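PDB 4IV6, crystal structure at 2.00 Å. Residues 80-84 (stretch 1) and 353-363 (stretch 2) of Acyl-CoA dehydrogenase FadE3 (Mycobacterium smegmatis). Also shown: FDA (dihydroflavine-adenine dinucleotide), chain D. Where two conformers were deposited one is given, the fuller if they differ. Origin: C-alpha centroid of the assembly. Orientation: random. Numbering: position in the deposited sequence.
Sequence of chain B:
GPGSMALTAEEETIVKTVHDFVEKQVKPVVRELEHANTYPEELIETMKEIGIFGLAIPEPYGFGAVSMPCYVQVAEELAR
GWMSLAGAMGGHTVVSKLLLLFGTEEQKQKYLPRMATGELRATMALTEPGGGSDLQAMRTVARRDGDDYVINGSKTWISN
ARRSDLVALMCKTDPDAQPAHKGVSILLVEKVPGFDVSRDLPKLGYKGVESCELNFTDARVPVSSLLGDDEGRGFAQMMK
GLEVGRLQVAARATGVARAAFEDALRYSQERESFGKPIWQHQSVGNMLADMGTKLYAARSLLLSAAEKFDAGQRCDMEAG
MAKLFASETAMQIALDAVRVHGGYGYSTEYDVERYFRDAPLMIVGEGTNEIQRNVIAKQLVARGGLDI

Stretch 1, residues 80-84: RGWMS
Stretch 2 353-363: ERYFRDAPLMI

Stretch 2 is helical from Glu-353 to Ile-363 and continues a helix at both ends. Its i to i+4 ladder (Arg-357 N to Glu-353 O, 3.0 Å; Asp-358 N to Arg-354 O, 2.9 Å; Ala-359 N to Tyr-355 O, 3.0 Å) is interrupted at Pro-360, whose nitrogen carries no hydrogen. The helix kinks there, and the next bonds span three residues: Leu-361 N to Asp-358 O, 3.1 Å, and Met-362 N to Ala-359 O, 3.3 Å. Stretch 1 closes one helix at Arg-80 and Gly-81 (phi/psi -53/-45 and -71/-46). Trp-82 leaves helical space at -166/114, and Met-83 (-50/-41) and Ser-84 (-56/-33) return to it. The register is set by Met-83 and Asp-358, whose CA atoms lie 6.9 Å apart; 329 Å² is buried in total.

Met-83 supplies the largest share, 118 Å². Its CA-to-CB bond points toward stretch 2, and chi angles of -174°, -176° and 74° (t, t, p) extend the chain before turning its methyl. SD lies 3.3 Å from Asp-358 O and 3.6 Å from Asp-358 CB, while CE packs 3.7 Å from Leu-361 CB. Met-362 (m, p, p) starts sideways, but its end approaches, bringing its SD to 2.9 Å from Met-83 SD. That separation is short for two sulfurs; both side chains were deposited in two conformers, with one of each described here. Leu-361 (chi1 t, chi2 -91°) also places CD2 3.5 Å from C7M of the flavin.

The direct hydrogen bond between the stretches runs from Arg-354 NH1 to Gly-81 O, at 3.0 Å and an N-H...O angle of 146°. The carbonyl lies at the guanidinium edge, near its plane, as suits donation from NH1. Arg-354 reaches it with chi1 t and chi2 and chi3 between wells (-147°, -32°). Water 2 reinforces this link, donating to Gly-81 O (2.6 Å from its O) and accepting from Arg-354 NH2 (2.9 Å).

Asp-358 (chi1 -79°, m) extends the polar network. Water 3 donates to Asp-358 OD2, 2.8 Å from its O, and accepts from Met-83 N at 2.9 Å and Arg-354 NH1 at 3.0 Å. Water 4 donates to Asp-358 OD2 and Ser-84 OG, each 2.7 Å from its O. The Trp-82 ring (chi1 t, chi2 10°) presents its edge to this carboxylate, with CD1 4.4 Å from Asp-358 OD2.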

# COMPACT_ATOMS: atom_id res chain seq x y z
N ARG B 80 -1.20 -4.87 -25.05
CA ARG B 80 -2.53 -5.23 -24.68
C ARG B 80 -2.90 -6.63 -25.20
O ARG B 80 -3.45 -7.45 -24.46
CB ARG B 80 -3.50 -4.18 -25.19
CG ARG B 80 -4.97 -4.41 -24.90
CD ARG B 80 -5.77 -3.30 -25.61
NE ARG B 80 -7.17 -3.68 -25.66
CZ ARG B 80 -7.75 -4.37 -26.63
NH1 ARG B 80 -9.03 -4.65 -26.48
NH2 ARG B 80 -7.15 -4.68 -27.76
N GLY B 81 -2.59 -6.91 -26.46
CA GLY B 81 -2.82 -8.26 -26.99
C GLY B 81 -1.87 -9.32 -26.43
O GLY B 81 -2.28 -10.40 -26.03
N TRP B 82 -0.59 -9.00 -26.40
CA TRP B 82 0.43 -9.92 -25.92
C TRP B 82 1.71 -9.15 -25.70
O TRP B 82 2.30 -8.63 -26.65
CB TRP B 82 0.66 -11.05 -26.93
CG TRP B 82 1.51 -12.19 -26.48
CD1 TRP B 82 1.97 -12.46 -25.22
CD2 TRP B 82 1.96 -13.27 -27.31
NE1 TRP B 82 2.67 -13.65 -25.22
CE2 TRP B 82 2.70 -14.15 -26.49
CE3 TRP B 82 1.82 -13.58 -28.67
CZ2 TRP B 82 3.29 -15.31 -26.98
CZ3 TRP B 82 2.41 -14.74 -29.15
CH2 TRP B 82 3.14 -15.58 -28.30
N MET B 83 2.13 -9.05 -24.42
CA MET B 83 3.29 -8.26 -24.03
C MET B 83 4.49 -8.60 -24.92
O MET B 83 5.25 -7.72 -25.34
CB MET B 83 3.63 -8.51 -22.56
CG MET B 83 4.75 -7.61 -22.01
SD MET B 83 5.21 -8.01 -20.31
CE MET B 83 6.13 -9.52 -20.54
N SER B 84 4.65 -9.90 -25.18
CA SER B 84 5.79 -10.40 -25.95
C SER B 84 5.92 -9.74 -27.35
O SER B 84 7.03 -9.60 -27.87
CB SER B 84 5.69 -11.93 -26.11
OG SER B 84 5.78 -12.60 -24.84
N GLU B 353 -4.36 -14.68 -15.62
CA GLU B 353 -3.14 -15.30 -15.09
C GLU B 353 -1.94 -14.98 -15.95
O GLU B 353 -0.85 -14.82 -15.43
CB GLU B 353 -3.29 -16.81 -14.91
CG GLU B 353 -3.39 -17.61 -16.20
CD GLU B 353 -2.05 -18.05 -16.77
OE1 GLU B 353 -1.95 -18.18 -18.02
OE2 GLU B 353 -1.12 -18.31 -15.99
N ARG B 354 -2.14 -14.86 -17.26
CA ARG B 354 -1.05 -14.50 -18.14
C ARG B 354 -0.59 -13.05 -17.87
O ARG B 354 0.62 -12.79 -17.83
CB ARG B 354 -1.44 -14.65 -19.61
CG ARG B 354 -0.26 -14.44 -20.52
CD ARG B 354 -0.58 -13.83 -21.84
NE ARG B 354 -1.89 -14.11 -22.45
CZ ARG B 354 -2.48 -13.23 -23.26
NH1 ARG B 354 -1.88 -12.04 -23.52
NH2 ARG B 354 -3.63 -13.51 -23.84
N TYR B 355 -1.53 -12.11 -17.73
CA TYR B 355 -1.13 -10.74 -17.44
C TYR B 355 -0.35 -10.67 -16.13
O TYR B 355 0.58 -9.90 -16.01
CB TYR B 355 -2.31 -9.76 -17.41
CG TYR B 355 -3.31 -9.94 -18.53
CD1 TYR B 355 -2.91 -10.11 -19.85
CD2 TYR B 355 -4.68 -9.92 -18.25
CE1 TYR B 355 -3.84 -10.28 -20.86
CE2 TYR B 355 -5.61 -10.10 -19.25
CZ TYR B 355 -5.19 -10.26 -20.54
OH TYR B 355 -6.15 -10.39 -21.50
N PHE B 356 -0.79 -11.46 -15.16
CA PHE B 356 -0.16 -11.54 -13.85
C PHE B 356 1.29 -12.05 -13.99
O PHE B 356 2.19 -11.55 -13.34
CB PHE B 356 -1.00 -12.46 -12.95
CG PHE B 356 -0.44 -12.70 -11.57
CD1 PHE B 356 -0.63 -11.78 -10.55
CD2 PHE B 356 0.23 -13.88 -11.27
CE1 PHE B 356 -0.12 -12.03 -9.27
CE2 PHE B 356 0.72 -14.12 -10.00
CZ PHE B 356 0.54 -13.20 -9.00
N ARG B 357 1.51 -13.03 -14.85
CA ARG B 357 2.85 -13.57 -15.08
C ARG B 357 3.72 -12.62 -15.91
O ARG B 357 4.92 -12.64 -15.77
CB ARG B 357 2.77 -14.93 -15.82
CG ARG B 357 2.31 -16.11 -15.00
CD ARG B 357 2.45 -17.39 -15.79
NE ARG B 357 1.48 -17.47 -16.88
CZ ARG B 357 1.74 -17.29 -18.17
NH1 ARG B 357 2.97 -17.06 -18.61
NH2 ARG B 357 0.76 -17.42 -19.05
N ASP B 358 3.10 -11.82 -16.78
CA ASP B 358 3.85 -10.91 -17.66
C ASP B 358 4.27 -9.60 -16.96
O ASP B 358 5.33 -9.06 -17.23
CB ASP B 358 3.05 -10.59 -18.90
CG ASP B 358 3.09 -11.71 -19.95
OD1 ASP B 358 3.91 -12.66 -19.79
OD2 ASP B 358 2.32 -11.63 -20.92
N ALA B 359 3.45 -9.13 -16.03
CA ALA B 359 3.66 -7.82 -15.42
C ALA B 359 4.99 -7.62 -14.68
O ALA B 359 5.61 -6.57 -14.84
CB ALA B 359 2.46 -7.47 -14.50
N PRO B 360 5.47 -8.62 -13.94
CA PRO B 360 6.75 -8.47 -13.28
C PRO B 360 7.94 -8.24 -14.21
O PRO B 360 8.94 -7.64 -13.78
CB PRO B 360 6.90 -9.77 -12.49
CG PRO B 360 5.55 -10.34 -12.39
CD PRO B 360 4.84 -9.91 -13.62
N LEU B 361 7.82 -8.63 -15.47
CA LEU B 361 8.91 -8.41 -16.43
C LEU B 361 9.30 -6.94 -16.49
O LEU B 361 10.50 -6.63 -16.48
CB LEU B 361 8.52 -8.90 -17.82
CG LEU B 361 9.58 -8.87 -18.95
CD1 LEU B 361 9.55 -7.57 -19.72
CD2 LEU B 361 11.00 -9.16 -18.47
N MET B 362 8.32 -6.04 -16.56
CA MET B 362 8.59 -4.61 -16.70
C MET B 362 9.14 -3.99 -15.42
O MET B 362 9.67 -2.89 -15.44
CB MET B 362 7.32 -3.86 -17.13
CG MET B 362 6.95 -4.10 -18.60
SD MET B 362 6.20 -5.70 -18.92
CE MET B 362 4.47 -5.31 -18.54
N ILE B 363 9.00 -4.70 -14.31
CA ILE B 363 9.51 -4.27 -13.02
C ILE B 363 10.98 -4.68 -12.79
O ILE B 363 11.79 -3.84 -12.36
CB ILE B 363 8.62 -4.86 -11.90
CG1 ILE B 363 7.32 -4.07 -11.84
CG2 ILE B 363 9.29 -4.83 -10.55
CD1 ILE B 363 6.30 -4.66 -10.87
PA FDA D . 21.03 -7.05 -10.04
O1A FDA D . 21.72 -5.82 -10.58
O2A FDA D . 21.83 -8.27 -9.65
O5B FDA D . 20.13 -6.60 -8.80
C5B FDA D . 19.48 -7.54 -7.91
C4B FDA D . 18.63 -6.76 -6.89
O4B FDA D . 19.41 -5.76 -6.21
C3B FDA D . 17.51 -5.99 -7.55
O3B FDA D . 16.42 -5.85 -6.62
C2B FDA D . 18.17 -4.66 -7.85
O2B FDA D . 17.27 -3.57 -8.02
C1B FDA D . 18.96 -4.47 -6.57
N9A FDA D . 20.10 -3.53 -6.72
C8A FDA D . 21.24 -3.78 -7.40
N7A FDA D . 22.09 -2.74 -7.29
C5A FDA D . 21.47 -1.80 -6.53
C6A FDA D . 21.78 -0.47 -6.03
N6A FDA D . 22.96 0.08 -6.33
N1A FDA D . 20.88 0.20 -5.28
C2A FDA D . 19.71 -0.37 -4.95
N3A FDA D . 19.34 -1.60 -5.38
C4A FDA D . 20.17 -2.34 -6.13
N1 FDA D . 19.12 -6.88 -20.69
C2 FDA D . 19.65 -6.53 -21.86
O2 FDA D . 20.79 -6.01 -21.87
N3 FDA D . 19.01 -6.71 -23.02
C4 FDA D . 17.80 -7.27 -23.13
O4 FDA D . 17.26 -7.44 -24.26
C4X FDA D . 17.13 -7.66 -21.88
N5 FDA D . 15.92 -8.27 -21.85
C5X FDA D . 15.55 -8.98 -20.76
C6 FDA D . 14.54 -9.94 -20.82
C7 FDA D . 14.14 -10.66 -19.69
C7M FDA D . 13.07 -11.71 -19.78
C8 FDA D . 14.74 -10.39 -18.45
C8M FDA D . 14.37 -11.10 -17.17
C9 FDA D . 15.75 -9.44 -18.39
C9A FDA D . 16.18 -8.74 -19.53
N10 FDA D . 17.23 -7.81 -19.43
C10 FDA D . 17.89 -7.46 -20.63
C1' FDA D . 18.07 -7.89 -18.23
C2' FDA D . 17.57 -6.85 -17.25
O2' FDA D . 17.81 -5.53 -17.74
C3' FDA D . 18.26 -7.07 -15.91
O3' FDA D . 17.65 -8.20 -15.29
C4' FDA D . 18.17 -5.89 -14.98
O4' FDA D . 19.18 -4.96 -15.42
C5' FDA D . 18.50 -6.27 -13.52
O5' FDA D . 19.72 -6.98 -13.51
P FDA D . 20.11 -8.13 -12.50
O1P FDA D . 21.57 -8.37 -12.80
O2P FDA D . 19.15 -9.26 -12.64
O3P FDA D . 19.86 -7.43 -11.07
O HOH W 1 -5.81 -9.18 -24.34
O HOH W 2 -4.68 -11.13 -25.22
O HOH W 3 0.36 -10.36 -22.47
O HOH W 4 4.01 -11.78 -23.03